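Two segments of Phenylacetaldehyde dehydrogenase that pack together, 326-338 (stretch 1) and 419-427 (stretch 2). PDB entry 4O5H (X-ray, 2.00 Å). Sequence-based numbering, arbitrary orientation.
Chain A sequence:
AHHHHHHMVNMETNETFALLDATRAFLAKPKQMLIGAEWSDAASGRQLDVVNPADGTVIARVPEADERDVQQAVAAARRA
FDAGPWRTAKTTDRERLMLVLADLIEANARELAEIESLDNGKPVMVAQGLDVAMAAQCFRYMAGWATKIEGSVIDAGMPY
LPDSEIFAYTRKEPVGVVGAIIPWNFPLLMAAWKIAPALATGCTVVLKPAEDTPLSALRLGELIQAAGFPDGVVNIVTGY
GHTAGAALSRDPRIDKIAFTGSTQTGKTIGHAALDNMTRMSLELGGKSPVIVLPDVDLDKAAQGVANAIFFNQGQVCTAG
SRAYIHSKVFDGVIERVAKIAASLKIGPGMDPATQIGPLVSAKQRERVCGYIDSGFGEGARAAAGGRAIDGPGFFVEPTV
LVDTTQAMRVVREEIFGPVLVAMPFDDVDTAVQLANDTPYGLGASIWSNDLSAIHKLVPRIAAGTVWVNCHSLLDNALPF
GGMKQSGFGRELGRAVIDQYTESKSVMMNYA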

ATOM      1  N   HIS A 326     -14.072 -28.808  17.295  1.00 18.19           N
ATOM      2  CA  HIS A 326     -13.850 -29.217  18.641  1.00 19.49           C
ATOM      3  C   HIS A 326     -14.079 -30.733  18.759  1.00 20.43           C
ATOM      4  O   HIS A 326     -15.036 -31.271  18.206  1.00 20.09           O
ATOM      5  CB  HIS A 326     -14.754 -28.424  19.587  1.00 19.74           C
ATOM      6  CG  HIS A 326     -14.431 -28.644  21.025  1.00 20.78           C
ATOM      7  ND1 HIS A 326     -14.802 -29.785  21.690  1.00 21.76           N
ATOM      8  CD2 HIS A 326     -13.733 -27.903  21.915  1.00 20.90           C
ATOM      9  CE1 HIS A 326     -14.368 -29.741  22.933  1.00 22.18           C
ATOM     10  NE2 HIS A 326     -13.713 -28.609  23.094  1.00 22.04           N
ATOM     11  N   SER A 327     -13.213 -31.390  19.520  1.00 21.63           N
ATOM     12  CA  SER A 327     -13.240 -32.836  19.658  1.00 23.19           C
ATOM     13  C   SER A 327     -14.574 -33.410  20.166  1.00 23.88           C
ATOM     14  O   SER A 327     -14.954 -34.505  19.766  1.00 24.70           O
ATOM     15  CB  SER A 327     -12.094 -33.305  20.577  1.00 24.08           C
ATOM     16  OG  SER A 327     -12.149 -32.666  21.845  1.00 24.86           O
ATOM     17  N   LYS A 328     -15.291 -32.699  21.020  1.00 23.87           N
ATOM     18  CA  LYS A 328     -16.630 -33.149  21.446  1.00 24.81           C
ATOM     19  C   LYS A 328     -17.602 -33.322  20.275  1.00 24.77           C
ATOM     20  O   LYS A 328     -18.475 -34.187  20.344  1.00 25.93           O
ATOM     21  CB  LYS A 328     -17.246 -32.267  22.565  1.00 24.86           C
ATOM     22  N   VAL A 329     -17.449 -32.580  19.187  1.00 23.51           N
ATOM     23  CA  VAL A 329     -18.376 -32.708  18.066  1.00 23.13           C
ATOM     24  C   VAL A 329     -17.738 -33.084  16.714  1.00 22.57           C
ATOM     25  O   VAL A 329     -18.424 -33.133  15.698  1.00 21.92           O
ATOM     26  CB  VAL A 329     -19.211 -31.428  17.903  1.00 22.88           C
ATOM     27  CG1 VAL A 329     -20.005 -31.150  19.185  1.00 23.49           C
ATOM     28  CG2 VAL A 329     -18.347 -30.226  17.526  1.00 22.04           C
ATOM     29  N   PHE A 330     -16.444 -33.372  16.703  1.00 22.38           N
ATOM     30  CA  PHE A 330     -15.721 -33.645  15.446  1.00 21.97           C
ATOM     31  C   PHE A 330     -16.327 -34.785  14.632  1.00 22.43           C
ATOM     32  O   PHE A 330     -16.571 -34.626  13.436  1.00 21.23           O
ATOM     33  CB  PHE A 330     -14.253 -33.958  15.732  1.00 22.30           C
ATOM     34  CG  PHE A 330     -13.455 -34.299  14.498  1.00 22.25           C
ATOM     35  CD1 PHE A 330     -13.367 -35.596  14.066  1.00 22.61           C
ATOM     36  CD2 PHE A 330     -12.799 -33.307  13.769  1.00 21.28           C
ATOM     37  CE1 PHE A 330     -12.643 -35.916  12.929  1.00 22.87           C
ATOM     38  CE2 PHE A 330     -12.069 -33.629  12.631  1.00 21.24           C
ATOM     39  CZ  PHE A 330     -11.990 -34.924  12.204  1.00 21.46           C
ATOM     40  N   ASP A 331     -16.583 -35.931  15.265  1.00 23.53           N
ATOM     41  CA  ASP A 331     -17.071 -37.101  14.516  1.00 24.73           C
ATOM     42  C   ASP A 331     -18.429 -36.848  13.909  1.00 24.15           C
ATOM     43  O   ASP A 331     -18.650 -37.137  12.746  1.00 23.89           O
ATOM     44  CB  ASP A 331     -17.141 -38.348  15.405  1.00 27.30           C
ATOM     45  CG  ASP A 331     -15.773 -38.821  15.854  1.00 28.60           C
ATOM     46  OD1 ASP A 331     -14.767 -38.588  15.153  1.00 30.10           O
ATOM     47  OD2 ASP A 331     -15.698 -39.425  16.904  1.00 29.92           O
ATOM     48  N   GLY A 332     -19.334 -36.256  14.673  1.00 24.22           N
ATOM     49  CA  GLY A 332     -20.663 -35.945  14.153  1.00 24.37           C
ATOM     50  C   GLY A 332     -20.650 -34.906  13.034  1.00 23.48           C
ATOM     51  O   GLY A 332     -21.366 -35.040  12.036  1.00 23.95           O
ATOM     52  N   VAL A 333     -19.850 -33.868  13.186  1.00 22.83           N
ATOM     53  CA  VAL A 333     -19.773 -32.861  12.128  1.00 22.00           C
ATOM     54  C   VAL A 333     -19.166 -33.448  10.829  1.00 21.71           C
ATOM     55  O   VAL A 333     -19.743 -33.324   9.753  1.00 20.57           O
ATOM     56  CB  VAL A 333     -19.014 -31.622  12.590  1.00 21.54           C
ATOM     57  CG1 VAL A 333     -18.817 -30.648  11.439  1.00 21.31           C
ATOM     58  CG2 VAL A 333     -19.779 -30.919  13.702  1.00 21.85           C
ATOM     59  N   ILE A 334     -18.043 -34.134  10.942  1.00 22.61           N
ATOM     60  CA  ILE A 334     -17.371 -34.660   9.786  1.00 24.05           C
ATOM     61  C   ILE A 334     -18.186 -35.750   9.068  1.00 25.52           C
ATOM     62  O   ILE A 334     -18.228 -35.813   7.819  1.00 25.32           O
ATOM     63  CB  ILE A 334     -15.927 -35.116  10.143  1.00 25.10           C
ATOM     64  CG1 ILE A 334     -14.982 -34.826   9.019  1.00 25.01           C
ATOM     65  CG2 ILE A 334     -15.876 -36.607  10.424  1.00 27.14           C
ATOM     66  CD1 ILE A 334     -14.796 -33.333   8.793  1.00 24.73           C
ATOM     67  N   GLU A 335     -18.847 -36.602   9.834  1.00 27.79           N
ATOM     68  CA  GLU A 335     -19.721 -37.600   9.249  1.00 29.69           C
ATOM     69  C   GLU A 335     -20.758 -36.897   8.380  1.00 27.29           C
ATOM     70  O   GLU A 335     -20.955 -37.262   7.227  1.00 26.69           O
ATOM     71  CB  GLU A 335     -20.340 -38.397  10.351  1.00 34.15           C
ATOM     72  CG  GLU A 335     -21.396 -39.422   9.963  1.00 39.19           C
ATOM     73  CD  GLU A 335     -22.400 -39.686  11.097  1.00 44.60           C
ATOM     74  OE1 GLU A 335     -23.347 -38.886  11.364  1.00 47.23           O
ATOM     75  OE2 GLU A 335     -22.231 -40.724  11.743  1.00 48.26           O
ATOM     76  N   ARG A 336     -21.356 -35.847   8.915  1.00 25.16           N
ATOM     77  CA  ARG A 336     -22.349 -35.085   8.169  1.00 24.23           C
ATOM     78  C   ARG A 336     -21.762 -34.376   6.941  1.00 22.31           C
ATOM     79  O   ARG A 336     -22.393 -34.356   5.889  1.00 20.86           O
ATOM     80  CB  ARG A 336     -23.049 -34.069   9.060  1.00 24.61           C
ATOM     81  CG  ARG A 336     -23.992 -34.687  10.081  1.00 26.57           C
ATOM     82  CD  ARG A 336     -24.327 -33.648  11.145  1.00 27.15           C
ATOM     83  NE  ARG A 336     -25.396 -34.079  12.025  1.00 28.59           N
ATOM     84  CZ  ARG A 336     -25.236 -34.934  13.026  1.00 30.98           C
ATOM     85  NH1 ARG A 336     -24.043 -35.474  13.292  1.00 31.87           N
ATOM     86  NH2 ARG A 336     -26.278 -35.267  13.775  1.00 32.16           N
ATOM     87  N   VAL A 337     -20.577 -33.786   7.090  1.00 20.87           N
ATOM     88  CA  VAL A 337     -19.915 -33.091   5.948  1.00 20.03           C
ATOM     89  C   VAL A 337     -19.591 -34.055   4.796  1.00 20.10           C
ATOM     90  O   VAL A 337     -19.821 -33.755   3.642  1.00 20.40           O
ATOM     91  CB  VAL A 337     -18.627 -32.391   6.424  1.00 19.27           C
ATOM     92  CG1 VAL A 337     -17.801 -31.930   5.254  1.00 18.71           C
ATOM     93  CG2 VAL A 337     -18.957 -31.231   7.372  1.00 18.74           C
ATOM     94  N   ALA A 338     -19.096 -35.241   5.116  1.00 20.79           N
ATOM     95  CA  ALA A 338     -18.849 -36.263   4.090  1.00 21.05           C
ATOM     96  C   ALA A 338     -20.128 -36.667   3.350  1.00 21.42           C
ATOM     97  O   ALA A 338     -20.103 -36.877   2.124  1.00 21.30           O
ATOM     98  CB  ALA A 338     -18.220 -37.479   4.720  1.00 22.27           C
ATOM     99  N   VAL A 419     -11.361 -29.339  -1.998  1.00 14.51           N
ATOM    100  CA  VAL A 419     -10.655 -30.239  -1.132  1.00 15.08           C
ATOM    101  C   VAL A 419     -10.561 -29.617   0.259  1.00 14.80           C
ATOM    102  O   VAL A 419      -9.909 -28.597   0.449  1.00 14.42           O
ATOM    103  CB  VAL A 419      -9.236 -30.510  -1.661  1.00 15.47           C
ATOM    104  CG1 VAL A 419      -8.512 -31.512  -0.792  1.00 15.97           C
ATOM    105  CG2 VAL A 419      -9.277 -30.989  -3.118  1.00 16.09           C
ATOM    106  N   LEU A 420     -11.151 -30.311   1.220  1.00 15.05           N
ATOM    107  CA  LEU A 420     -11.125 -29.930   2.629  1.00 14.95           C
ATOM    108  C   LEU A 420     -10.151 -30.815   3.413  1.00 15.23           C
ATOM    109  O   LEU A 420     -10.052 -31.999   3.137  1.00 15.40           O
ATOM    110  CB  LEU A 420     -12.514 -30.123   3.232  1.00 14.92           C
ATOM    111  CG  LEU A 420     -12.723 -29.713   4.700  1.00 15.01           C
ATOM    112  CD1 LEU A 420     -12.478 -28.242   4.916  1.00 14.29           C
ATOM    113  CD2 LEU A 420     -14.127 -30.054   5.153  1.00 15.32           C
ATOM    114  N   VAL A 421      -9.428 -30.215   4.360  1.00 14.94           N
ATOM    115  CA  VAL A 421      -8.717 -30.987   5.372  1.00 15.63           C
ATOM    116  C   VAL A 421      -9.407 -30.674   6.698  1.00 15.77           C
ATOM    117  O   VAL A 421      -9.747 -29.521   6.947  1.00 15.44           O
ATOM    118  CB  VAL A 421      -7.208 -30.703   5.413  1.00 15.40           C
ATOM    119  CG1 VAL A 421      -6.572 -31.072   4.085  1.00 15.37           C
ATOM    120  CG2 VAL A 421      -6.898 -29.233   5.757  1.00 14.91           C
ATOM    121  N   ALA A 422      -9.649 -31.703   7.521  1.00 16.47           N
ATOM    122  CA  ALA A 422     -10.391 -31.492   8.751  1.00 16.76           C
ATOM    123  C   ALA A 422      -9.730 -32.202   9.927  1.00 17.62           C
ATOM    124  O   ALA A 422      -9.444 -33.411   9.845  1.00 17.84           O
ATOM    125  CB  ALA A 422     -11.807 -32.007   8.588  1.00 17.01           C
ATOM    126  N   MET A 423      -9.564 -31.465  11.022  1.00 17.79           N
ATOM    127  CA  MET A 423      -8.864 -31.947  12.233  1.00 18.96           C
ATOM    128  C   MET A 423      -9.555 -31.487  13.509  1.00 18.72           C
ATOM    129  O   MET A 423     -10.196 -30.442  13.519  1.00 17.71           O
ATOM    130  CB  MET A 423      -7.426 -31.410  12.231  1.00 19.36           C
ATOM    131  CG  MET A 423      -6.523 -32.038  11.158  1.00 20.11           C
ATOM    132  SD  MET A 423      -5.209 -30.922  10.571  1.00 20.20           S
ATOM    133  CE  MET A 423      -6.155 -29.875   9.493  1.00 19.81           C
ATOM    134  N   PRO A 424      -9.391 -32.250  14.602  1.00 19.82           N
ATOM    135  CA  PRO A 424      -9.951 -31.905  15.885  1.00 19.95           C
ATOM    136  C   PRO A 424      -9.073 -30.969  16.700  1.00 20.06           C
ATOM    137  O   PRO A 424      -7.895 -30.839  16.437  1.00 19.95           O
ATOM    138  CB  PRO A 424     -10.057 -33.268  16.577  1.00 21.23           C
ATOM    139  CG  PRO A 424      -8.874 -34.034  16.048  1.00 21.55           C
ATOM    140  CD  PRO A 424      -8.749 -33.586  14.615  1.00 20.57           C
ATOM    141  N   PHE A 425      -9.670 -30.309  17.686  1.00 20.35           N
ATOM    142  CA  PHE A 425      -8.935 -29.608  18.717  1.00 20.33           C
ATOM    143  C   PHE A 425      -9.661 -29.745  20.030  1.00 21.72           C
ATOM    144  O   PHE A 425     -10.879 -29.896  20.058  1.00 21.56           O
ATOM    145  CB  PHE A 425      -8.745 -28.129  18.390  1.00 19.04           C
ATOM    146  CG  PHE A 425     -10.009 -27.314  18.460  1.00 18.37           C
ATOM    147  CD1 PHE A 425     -10.383 -26.693  19.634  1.00 18.04           C
ATOM    148  CD2 PHE A 425     -10.780 -27.091  17.305  1.00 18.07           C
ATOM    149  CE1 PHE A 425     -11.537 -25.942  19.701  1.00 17.76           C
ATOM    150  CE2 PHE A 425     -11.930 -26.311  17.356  1.00 17.39           C
ATOM    151  CZ  PHE A 425     -12.321 -25.760  18.561  1.00 17.35           C
ATOM    152  N   ASP A 426      -8.899 -29.662  21.126  1.00 23.59           N
ATOM    153  CA  ASP A 426      -9.462 -29.821  22.482  1.00 25.43           C
ATOM    154  C   ASP A 426      -9.737 -28.534  23.184  1.00 24.84           C
ATOM    155  O   ASP A 426     -10.572 -28.512  24.046  1.00 24.95           O
ATOM    156  CB  ASP A 426      -8.528 -30.658  23.352  1.00 27.54           C
ATOM    157  CG  ASP A 426      -8.470 -32.095  22.898  1.00 29.51           C
ATOM    158  OD1 ASP A 426      -9.470 -32.585  22.309  1.00 30.64           O
ATOM    159  OD2 ASP A 426      -7.409 -32.717  23.080  1.00 32.13           O
ATOM    160  N   ASP A 427      -9.055 -27.456  22.825  1.00 24.25           N
ATOM    161  CA  ASP A 427      -9.372 -26.176  23.446  1.00 24.55           C
ATOM    162  C   ASP A 427      -9.094 -24.996  22.518  1.00 22.40           C
ATOM    163  O   ASP A 427      -8.314 -25.109  21.573  1.00 21.64           O
ATOM    164  CB  ASP A 427      -8.603 -26.021  24.752  1.00 26.45           C
ATOM    165  CG  ASP A 427      -7.130 -26.220  24.568  1.00 28.52           C
ATOM    166  OD1 ASP A 427      -6.478 -25.402  23.893  1.00 28.48           O
ATOM    167  OD2 ASP A 427      -6.616 -27.216  25.117  1.00 33.15           O
TER

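Helix 330-338 lies against the strand 419-425 in a nearly antiparallel sense, with an angle of 166° between their N-to-C directions and a closest approach of 9.5 Å between their axes. Phe 330, Ile 334 and Val 337, spaced three or four residues apart, all direct their CA-to-CB bonds toward the strand. On the strand, Leu 420 and Ala 422 point toward the helix, while Val 421 and Met 423 point away, as the alternation of an extended chain requires.

The tightest apolar contact joins Ile 334 to Ala 422, with Ile 334 CD1 only 3.3 Å from Ala 422 CB. Ile 334 meets the methyl group of Ala 422 directly, in close packing, and the CA atoms of this pair are 7.7 Å apart. Ile 334 adopts a chi1 of -143°, between the usual wells. One helical turn further on, the spacing widens: the CA atoms of Val 337 and Leu 420 are 9.9 Å apart, and the larger leucine side chain helps span the gap, bringing Leu 420 CD2 to 4.1 Å from Val 337 CG1.

Toward the start of the helix, Phe 330 (chi1 t) extends its ring along the strand backbone and touches three successive residues. Its CE2 atom lies 4.4 Å from Ala 422 CB and 3.4 Å from Met 423 C, so Met 423 meets the ring through its main chain although its side chain points away. Ala 422 O sits at the ring edge, 3.8 Å from Phe 330 CZ, whereas Pro 424 covers a face: Pro 424 CD is 4.3 Å from the centroid of the Phe 330 ring, 27° off the normal, in a CH-pi contact.

Ahead of the helix the two segments come much closer. His 326 and Phe 425 form a parallel beta bridge, their CA atoms 4.9 Å apart and their side chains on the same face of the sheet. His 326 CA stands over the Phe 425 ring, 3.8 Å from its centroid and 16° off the normal, and the imidazole presents its edge to the face of the same ring in an offset arrangement, with centroids 5.3 Å apart and planes at 81°. The phenylalanine thus receives both the backbone and the side chain of the histidine. The bridge is secured by a hydrogen bond from Ser 327 N to Phe 425 O (2.8 Å, 151°), and the same oxygen accepts a CA-H...O contact from His 326 CA at 3.4 Å.

At the polar edge, Ser 327 OG donates a short hydrogen bond to Asp 426 OD1 (2.7 Å). The CA-to-CB bond of Asp 426 points away from the other segment, but its carboxylate turns back to meet the serine. Ser 327 therefore engages consecutive residues, Phe 425 through its amide and Asp 426 through its hydroxyl. The imidazole of His 326 is also held locally, where His 326 ND1 accepts a hydrogen bond from Lys 328 N at 3.0 Å.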